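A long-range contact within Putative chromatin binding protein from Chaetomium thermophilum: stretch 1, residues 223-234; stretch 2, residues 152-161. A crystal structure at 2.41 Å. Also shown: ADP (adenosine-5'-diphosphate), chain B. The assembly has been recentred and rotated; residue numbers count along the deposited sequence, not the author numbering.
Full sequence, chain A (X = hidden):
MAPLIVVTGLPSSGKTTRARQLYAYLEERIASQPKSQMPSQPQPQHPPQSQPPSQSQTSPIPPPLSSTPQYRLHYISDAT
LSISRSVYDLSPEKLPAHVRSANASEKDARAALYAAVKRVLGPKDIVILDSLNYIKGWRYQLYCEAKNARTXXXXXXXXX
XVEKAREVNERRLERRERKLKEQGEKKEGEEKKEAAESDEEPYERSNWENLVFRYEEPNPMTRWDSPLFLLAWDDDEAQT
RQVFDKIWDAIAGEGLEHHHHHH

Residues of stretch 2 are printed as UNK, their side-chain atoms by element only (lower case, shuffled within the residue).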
# COMPACT_ATOMS: atom_id res chain seq x y z
N ARG A 223 12.65 4.36 11.95
CA ARG A 223 13.36 4.35 10.68
C ARG A 223 12.63 3.56 9.60
O ARG A 223 12.84 3.83 8.42
CB ARG A 223 14.76 3.79 10.87
CG ARG A 223 14.79 2.36 11.39
CD ARG A 223 16.19 1.90 11.73
NE ARG A 223 16.22 0.51 12.16
CZ ARG A 223 15.86 0.08 13.37
NH1 ARG A 223 15.91 -1.21 13.66
NH2 ARG A 223 15.45 0.95 14.28
N TRP A 224 11.79 2.60 9.98
CA TRP A 224 11.11 1.78 8.99
C TRP A 224 9.83 2.42 8.47
O TRP A 224 9.33 2.00 7.42
CB TRP A 224 10.79 0.39 9.56
CG TRP A 224 9.96 0.42 10.80
CD1 TRP A 224 8.60 0.44 10.87
CD2 TRP A 224 10.43 0.42 12.15
NE1 TRP A 224 8.19 0.45 12.18
CE2 TRP A 224 9.30 0.44 12.98
CE3 TRP A 224 11.70 0.41 12.73
CZ2 TRP A 224 9.39 0.45 14.37
CZ3 TRP A 224 11.79 0.41 14.11
CH2 TRP A 224 10.65 0.44 14.92
N ASP A 225 9.29 3.41 9.16
CA ASP A 225 8.15 4.18 8.67
C ASP A 225 8.56 5.48 8.00
O ASP A 225 7.70 6.20 7.49
CB ASP A 225 7.16 4.47 9.80
CG ASP A 225 6.31 3.26 10.15
OD1 ASP A 225 6.23 2.32 9.33
OD2 ASP A 225 5.69 3.27 11.24
N SER A 226 9.86 5.80 8.00
CA SER A 226 10.36 6.99 7.32
C SER A 226 11.22 6.58 6.13
O SER A 226 11.79 5.49 6.11
CB SER A 226 11.20 7.86 8.26
OG SER A 226 12.49 7.29 8.45
N PRO A 227 11.33 7.44 5.10
CA PRO A 227 10.63 8.74 4.97
C PRO A 227 9.14 8.58 4.72
O PRO A 227 8.74 7.82 3.84
CB PRO A 227 11.33 9.39 3.78
CG PRO A 227 11.94 8.27 3.01
CD PRO A 227 12.32 7.23 4.03
N LEU A 228 8.32 9.28 5.50
CA LEU A 228 6.87 9.18 5.41
C LEU A 228 6.32 10.28 4.51
O LEU A 228 6.80 11.42 4.54
CB LEU A 228 6.23 9.27 6.79
CG LEU A 228 4.70 9.23 6.82
CD1 LEU A 228 4.17 7.95 6.19
CD2 LEU A 228 4.17 9.38 8.24
N PHE A 229 5.32 9.93 3.71
CA PHE A 229 4.61 10.89 2.87
C PHE A 229 3.12 10.61 2.97
O PHE A 229 2.70 9.46 3.12
CB PHE A 229 5.06 10.80 1.41
CG PHE A 229 6.55 10.88 1.22
CD1 PHE A 229 7.17 12.10 1.01
CD2 PHE A 229 7.33 9.74 1.26
CE1 PHE A 229 8.53 12.18 0.84
CE2 PHE A 229 8.70 9.81 1.09
CZ PHE A 229 9.30 11.04 0.88
N LEU A 230 2.33 11.67 2.89
CA LEU A 230 0.88 11.57 3.03
C LEU A 230 0.19 12.32 1.90
O LEU A 230 0.73 13.29 1.36
CB LEU A 230 0.41 12.12 4.39
CG LEU A 230 0.98 11.45 5.63
CD1 LEU A 230 2.35 12.01 5.99
CD2 LEU A 230 0.02 11.58 6.81
N LEU A 231 -1.00 11.85 1.55
CA LEU A 231 -1.81 12.46 0.49
C LEU A 231 -3.27 12.40 0.92
O LEU A 231 -3.89 11.33 0.86
CB LEU A 231 -1.60 11.77 -0.85
CG LEU A 231 -0.24 11.90 -1.53
CD1 LEU A 231 -0.22 11.06 -2.80
CD2 LEU A 231 0.06 13.35 -1.85
N ALA A 232 -3.82 13.53 1.35
CA ALA A 232 -5.25 13.62 1.59
C ALA A 232 -5.99 13.70 0.27
O ALA A 232 -5.43 14.07 -0.77
CB ALA A 232 -5.57 14.84 2.46
N TRP A 233 -7.28 13.35 0.30
CA TRP A 233 -8.09 13.42 -0.91
C TRP A 233 -8.09 14.83 -1.48
O TRP A 233 -7.89 15.03 -2.69
CB TRP A 233 -9.52 12.97 -0.62
CG TRP A 233 -9.68 11.48 -0.51
CD1 TRP A 233 -8.68 10.55 -0.40
CD2 TRP A 233 -10.91 10.75 -0.51
NE1 TRP A 233 -9.23 9.29 -0.32
CE2 TRP A 233 -10.59 9.39 -0.39
CE3 TRP A 233 -12.26 11.13 -0.60
CZ2 TRP A 233 -11.57 8.39 -0.36
CZ3 TRP A 233 -13.22 10.14 -0.57
CH2 TRP A 233 -12.87 8.79 -0.45
N ASP A 234 -8.29 15.84 -0.62
CA ASP A 234 -8.41 17.21 -1.09
C ASP A 234 -7.10 17.76 -1.64
O ASP A 234 -7.12 18.80 -2.31
CB ASP A 234 -8.91 18.09 0.06
CG ASP A 234 -10.23 17.62 0.62
OD1 ASP A 234 -11.14 17.30 -0.18
OD2 ASP A 234 -10.37 17.56 1.86
N UNK A 152 16.45 1.90 -1.59
CA UNK A 152 15.72 2.70 -0.60
C UNK A 152 14.27 2.27 -0.47
O UNK A 152 13.68 1.69 -1.39
c UNK A 152 16.83 2.71 -2.77
c UNK A 152 16.88 4.10 -2.20
c UNK A 152 15.83 4.13 -1.13
N UNK A 153 13.69 2.59 0.68
CA UNK A 153 12.28 2.34 0.95
C UNK A 153 11.66 3.58 1.58
O UNK A 153 12.34 4.37 2.24
o UNK A 153 12.83 1.29 3.08
c UNK A 153 12.08 1.14 1.88
N UNK A 154 10.35 3.73 1.38
CA UNK A 154 9.60 4.82 1.99
C UNK A 154 8.17 4.36 2.20
O UNK A 154 7.76 3.28 1.76
c UNK A 154 9.66 6.09 1.14
s UNK A 154 8.70 6.02 -0.40
N UNK A 155 7.40 5.20 2.89
CA UNK A 155 6.00 4.93 3.19
C UNK A 155 5.16 6.09 2.67
O UNK A 155 5.53 7.26 2.84
c UNK A 155 4.30 4.45 4.98
c UNK A 155 6.64 3.58 5.22
c UNK A 155 5.77 4.72 4.70
N UNK A 156 4.04 5.77 2.04
CA UNK A 156 3.12 6.76 1.48
C UNK A 156 1.73 6.49 2.03
O UNK A 156 1.05 5.56 1.58
c UNK A 156 3.14 6.72 -0.05
c UNK A 156 2.02 8.96 -0.30
c UNK A 156 2.02 7.50 -0.74
c UNK A 156 2.15 7.39 -2.25
N UNK A 157 1.30 7.30 2.99
CA UNK A 157 -0.02 7.15 3.58
C UNK A 157 -1.06 7.92 2.79
O UNK A 157 -0.79 9.01 2.26
o UNK A 157 -0.26 8.28 7.71
n UNK A 157 -2.14 7.09 8.05
c UNK A 157 -0.02 7.61 5.04
c UNK A 157 -1.29 7.28 5.79
c UNK A 157 -1.19 7.59 7.27
N UNK A 158 -2.26 7.37 2.72
CA UNK A 158 -3.36 7.94 1.95
C UNK A 158 -4.62 7.88 2.79
O UNK A 158 -4.78 6.98 3.63
c UNK A 158 -2.33 7.36 -0.28
c UNK A 158 -3.56 7.21 0.60
c UNK A 158 -4.80 7.72 -0.11
N UNK A 159 -5.51 8.84 2.57
CA UNK A 159 -6.77 8.84 3.28
C UNK A 159 -7.47 10.17 3.27
O UNK A 159 -6.86 11.21 3.54
N UNK A 160 -8.76 10.16 2.94
CA UNK A 160 -9.60 11.32 3.09
C UNK A 160 -10.33 11.40 4.41
O UNK A 160 -11.01 12.39 4.69
N UNK A 161 -10.21 10.36 5.23
CA UNK A 161 -10.84 10.32 6.53
C UNK A 161 -11.58 9.03 6.78
O UNK A 161 -11.97 8.34 5.83
PB ADP B . -8.81 1.47 -1.82
O1B ADP B . -8.42 0.60 -2.99
O2B ADP B . -9.60 0.67 -0.83
O3B ADP B . -7.57 2.01 -1.15
PA ADP B . -9.82 3.29 -3.89
O1A ADP B . -10.31 2.18 -4.79
O2A ADP B . -8.46 3.76 -4.34
O3A ADP B . -9.75 2.73 -2.34
O5' ADP B . -10.92 4.54 -3.93
C5' ADP B . -12.14 4.36 -3.25
C4' ADP B . -13.13 5.19 -3.78
O4' ADP B . -12.94 6.60 -3.27
C3' ADP B . -13.01 5.28 -5.38
O3' ADP B . -14.37 5.38 -5.99
C2' ADP B . -12.37 6.32 -5.60
O2' ADP B . -12.88 6.96 -6.83
C1' ADP B . -12.59 7.33 -4.30
N9 ADP B . -11.36 7.98 -4.01
C8 ADP B . -10.17 7.53 -3.61
N7 ADP B . -9.37 8.59 -3.49
C5 ADP B . -10.07 9.69 -3.83
C6 ADP B . -9.73 11.02 -3.89
N6 ADP B . -8.73 12.07 -3.72
N1 ADP B . -10.62 11.92 -4.25
C2 ADP B . -11.88 11.54 -4.58
N3 ADP B . -12.22 10.23 -4.53
C4 ADP B . -11.31 9.31 -4.15
O HOH W 1 10.86 2.60 5.28

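Position 152 has three side-chain carbons that close a ring onto its own backbone N, which defines proline. The nearest approach of the Pro152 side chain to stretch 1, CB to Pro227 CD, is 7.0 Å, too far for contact.

Position 153 carries one carbon and then one oxygen, a hydroxymethyl group: Ser153. Its OG donates to water 1 (OG to water O, 3.2 Å), and the same water donates to Trp224 O (2.7 Å from the water O) and Ser226 O (3.1 Å), so a bridge forms where the side chain itself does not reach.

At position 154 one carbon is followed by one sulfur, with no carbon beyond it, which excludes methionine and gives Cys154. Its CB packs 3.7 Å from Pro227 CG and 3.8 Å from Phe229 CE2, the latter at the ring edge; SG lies 5.2 Å from the centroid of the Phe229 ring, in an oblique approach.

Position 155 shows three carbons, the first carrying the other two. This beta-branched, wholly apolar pattern is valine. Val155 CG1 meets Leu228 CD1 at 3.7 Å, while CG2 lies 3.6 Å from Asp225 O. Its N donates to Pro227 O (3.1 Å) at a nearly linear 177°, and its O accepts from Phe229 N (2.8 Å).

Four carbons forked at the second identify position 156 as leucine. Leu156 CD1 approaches both Phe229 CB and Leu231 CG at 3.9 Å, linking two residues whose side chains share its face of the sheet.

Position 157 has three carbons in a row, the third bearing one oxygen and one nitrogen: a glutamine amide. Gln157 OE1 comes within 3.4 Å of Leu230 CD2, while NE2 is satisfied elsewhere in the structure. The backbone bonds twice, N to Phe229 O (2.6 Å) and O from Leu231 N (2.9 Å).

Position 158 repeats the pattern of one carbon carrying two more, hence Val158. Its CA makes a CA-H...O contact with Leu231 O at 3.6 Å.

Position 159 has no side-chain atoms and is glycine. At phi/psi 161/132 a CB would be jammed against the preceding carbonyl O. Gly159 N gives a weak bond to Leu231 O (3.4 Å).

Position 160 is also bare. An ideal CB would fall 2.5 Å from Trp233 CD2, a clash, so the tight packing fits Gly160: its CA sits 3.7 Å from the centroid of the five-membered ring of Trp233, 13° off the normal.

Position 161, again without side-chain atoms, has phi/psi 132/156, which by itself calls for glycine. Gly161 occupies the N-cap position before a helix and does not touch stretch 1.

The contact is a parallel strand pairing in which Leu228 to Leu231 register with Val155 to Val158, their axes 22° apart. Alternation puts Leu228, Leu230, Val155 and Gln157 on one face and Phe229, Leu231, Leu156 and Val158 on the other. Beyond the strands, Trp233 has Gly160 N over one ring face and ADP N7 over the opposite one. In all, 719 Å² is buried.

Stretch 2 (152-161) PSCVLQVGGG
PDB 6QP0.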